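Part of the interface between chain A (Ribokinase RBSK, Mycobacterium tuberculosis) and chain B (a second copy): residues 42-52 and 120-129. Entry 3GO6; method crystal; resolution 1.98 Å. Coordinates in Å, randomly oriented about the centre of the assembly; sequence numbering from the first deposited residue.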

# COMPACT_ATOMS: atom_id res chain seq x y z
N PRO A 42 8.65 5.39 12.51
CA PRO A 42 8.16 6.71 12.13
C PRO A 42 9.24 7.57 11.46
O PRO A 42 10.38 7.61 11.93
CB PRO A 42 7.70 7.31 13.45
CG PRO A 42 7.30 6.13 14.26
CD PRO A 42 8.32 5.09 13.92
N GLY A 43 8.88 8.21 10.35
CA GLY A 43 9.80 9.07 9.62
C GLY A 43 10.67 8.37 8.60
O GLY A 43 11.31 9.02 7.78
N GLU A 44 10.68 7.04 8.63
CA GLU A 44 11.53 6.25 7.76
C GLU A 44 10.96 6.04 6.35
O GLU A 44 9.74 6.04 6.16
CB GLU A 44 11.75 4.89 8.42
CG GLU A 44 13.13 4.34 8.25
CD GLU A 44 13.30 2.93 8.83
OE1 GLU A 44 12.59 2.55 9.79
OE2 GLU A 44 14.17 2.21 8.28
N THR A 45 11.85 5.84 5.38
CA THR A 45 11.43 5.37 4.05
C THR A 45 12.02 4.00 3.83
O THR A 45 13.23 3.81 3.95
CB THR A 45 11.87 6.33 2.93
OG1 THR A 45 11.31 7.62 3.19
CG2 THR A 45 11.37 5.84 1.57
N VAL A 46 11.17 3.02 3.53
CA VAL A 46 11.60 1.65 3.41
C VAL A 46 11.25 1.09 2.04
O VAL A 46 10.16 1.34 1.51
CB VAL A 46 10.98 0.78 4.54
CG1 VAL A 46 11.26 -0.70 4.32
CG2 VAL A 46 11.51 1.23 5.91
N LEU A 47 12.20 0.36 1.46
CA LEU A 47 11.97 -0.35 0.21
C LEU A 47 11.58 -1.79 0.47
O LEU A 47 12.36 -2.57 1.05
CB LEU A 47 13.22 -0.27 -0.70
CG LEU A 47 13.17 -0.94 -2.07
CD1 LEU A 47 11.98 -0.46 -2.93
CD2 LEU A 47 14.49 -0.67 -2.78
N ALA A 48 10.36 -2.15 0.06
CA ALA A 48 9.85 -3.52 0.22
C ALA A 48 10.50 -4.48 -0.74
O ALA A 48 10.85 -4.11 -1.87
CB ALA A 48 8.35 -3.57 0.04
N ALA A 49 10.63 -5.73 -0.30
CA ALA A 49 11.19 -6.80 -1.12
C ALA A 49 10.18 -7.32 -2.16
O ALA A 49 10.56 -7.74 -3.26
CB ALA A 49 11.64 -7.96 -0.21
N SER A 50 8.89 -7.29 -1.80
CA SER A 50 7.83 -7.80 -2.66
C SER A 50 6.49 -7.16 -2.28
O SER A 50 6.35 -6.61 -1.18
CB SER A 50 7.71 -9.32 -2.54
OG SER A 50 7.31 -9.72 -1.23
N LEU A 51 5.55 -7.21 -3.20
CA LEU A 51 4.20 -6.67 -3.00
C LEU A 51 3.22 -7.59 -3.71
O LEU A 51 3.42 -7.94 -4.89
CB LEU A 51 4.09 -5.24 -3.54
CG LEU A 51 2.66 -4.68 -3.74
CD1 LEU A 51 1.91 -4.62 -2.39
CD2 LEU A 51 2.65 -3.32 -4.41
N THR A 52 2.18 -8.02 -3.01
CA THR A 52 1.07 -8.72 -3.64
C THR A 52 -0.23 -7.94 -3.39
O THR A 52 -0.33 -7.19 -2.42
CB THR A 52 0.87 -10.16 -3.11
OG1 THR A 52 0.54 -10.13 -1.71
CG2 THR A 52 2.13 -11.02 -3.33
N ALA B 120 2.66 14.24 12.83
CA ALA B 120 3.00 14.67 11.47
C ALA B 120 4.29 14.09 10.87
O ALA B 120 4.84 14.65 9.93
CB ALA B 120 2.96 16.21 11.34
N GLU B 121 4.77 12.97 11.42
CA GLU B 121 5.84 12.21 10.77
C GLU B 121 5.26 11.48 9.55
O GLU B 121 4.13 10.97 9.61
CB GLU B 121 6.46 11.17 11.71
CG GLU B 121 7.20 11.72 12.92
CD GLU B 121 8.61 12.20 12.60
OE1 GLU B 121 9.38 11.43 11.98
OE2 GLU B 121 8.94 13.34 12.99
N ASN B 122 6.03 11.45 8.47
CA ASN B 122 5.69 10.68 7.28
C ASN B 122 6.52 9.44 7.18
O ASN B 122 7.75 9.52 7.10
CB ASN B 122 5.90 11.51 6.01
CG ASN B 122 4.71 12.36 5.68
OD1 ASN B 122 4.03 12.88 6.57
ND2 ASN B 122 4.43 12.50 4.39
N THR B 123 5.85 8.29 7.21
CA THR B 123 6.49 6.99 7.09
C THR B 123 6.14 6.41 5.75
O THR B 123 4.95 6.29 5.41
CB THR B 123 6.02 6.04 8.19
OG1 THR B 123 6.19 6.69 9.46
CG2 THR B 123 6.82 4.76 8.18
N VAL B 124 7.16 6.06 4.98
CA VAL B 124 6.98 5.73 3.57
C VAL B 124 7.45 4.32 3.30
O VAL B 124 8.55 3.93 3.73
CB VAL B 124 7.68 6.77 2.66
CG1 VAL B 124 7.58 6.40 1.20
CG2 VAL B 124 7.09 8.16 2.87
N LEU B 125 6.60 3.53 2.62
CA LEU B 125 6.94 2.18 2.23
C LEU B 125 6.71 2.04 0.73
O LEU B 125 5.62 2.34 0.24
CB LEU B 125 6.08 1.18 3.01
CG LEU B 125 6.22 -0.30 2.68
CD1 LEU B 125 7.62 -0.81 3.00
CD2 LEU B 125 5.19 -1.07 3.45
N VAL B 126 7.73 1.60 0.01
CA VAL B 126 7.69 1.60 -1.45
C VAL B 126 7.91 0.21 -2.01
O VAL B 126 8.77 -0.54 -1.51
CB VAL B 126 8.77 2.57 -2.05
CG1 VAL B 126 8.73 2.56 -3.59
CG2 VAL B 126 8.57 3.98 -1.56
N ALA B 127 7.12 -0.17 -3.01
CA ALA B 127 7.43 -1.36 -3.81
C ALA B 127 7.57 -0.93 -5.27
O ALA B 127 6.74 -0.16 -5.76
CB ALA B 127 6.36 -2.40 -3.67
N PRO B 128 8.60 -1.44 -5.96
CA PRO B 128 8.76 -1.12 -7.40
C PRO B 128 7.61 -1.62 -8.26
O PRO B 128 7.30 -0.99 -9.25
CB PRO B 128 10.07 -1.83 -7.79
CG PRO B 128 10.31 -2.84 -6.70
CD PRO B 128 9.71 -2.26 -5.44
N GLY B 129 6.98 -2.73 -7.87
CA GLY B 129 5.93 -3.36 -8.67
C GLY B 129 6.37 -3.46 -10.13
O GLY B 129 7.46 -3.90 -10.43

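What joins the two chains? Strand 45-47 of chain A lies parallel to strand 122-127 of chain B, and a ladder of backbone hydrogen bonds links them. Val B124 N donates a hydrogen bond to Glu A44 O (2.8 Å), and Val A46 N donates one to Val B124 O (2.8 Å). The pattern then repeats: Val B126 N donates to Val A46 O (2.9 Å), and Ala A48 N to Val B126 O (2.8 Å). Val A46, Val B124 and Val B126 thus each use both N and O across the interface.

How does the ladder begin? Gly A43 N donates to the side chain of Thr B123, at 3.2 Å from OG1. Glycine suits this place: its phi is positive, and a CB would lie 2.5 Å from Glu B121 OE1.

What do the side chains add? Thr A45, Leu A47, Val B124 and Val B126 share one face of the sheet; Leu A47 CD1 reaches Pro B128 CD at 3.8 Å. On the other face, Val A46 CG1 meets Leu B125 CD1 at 3.9 Å. Branched valines cover the sheet with apolar surface while their backbones keep the ladder.

What is packed beyond strand 45-47? Ala A48 and Ala B127 are buried, Ala A48 CB lying 4.4 Å from Ala B127 CB and 4.1 Å from Leu B125 CD1, while Leu A51 CB lies 3.6 Å from Ala B127 CB. Between them the stretches bury 674 Å², both sides summed.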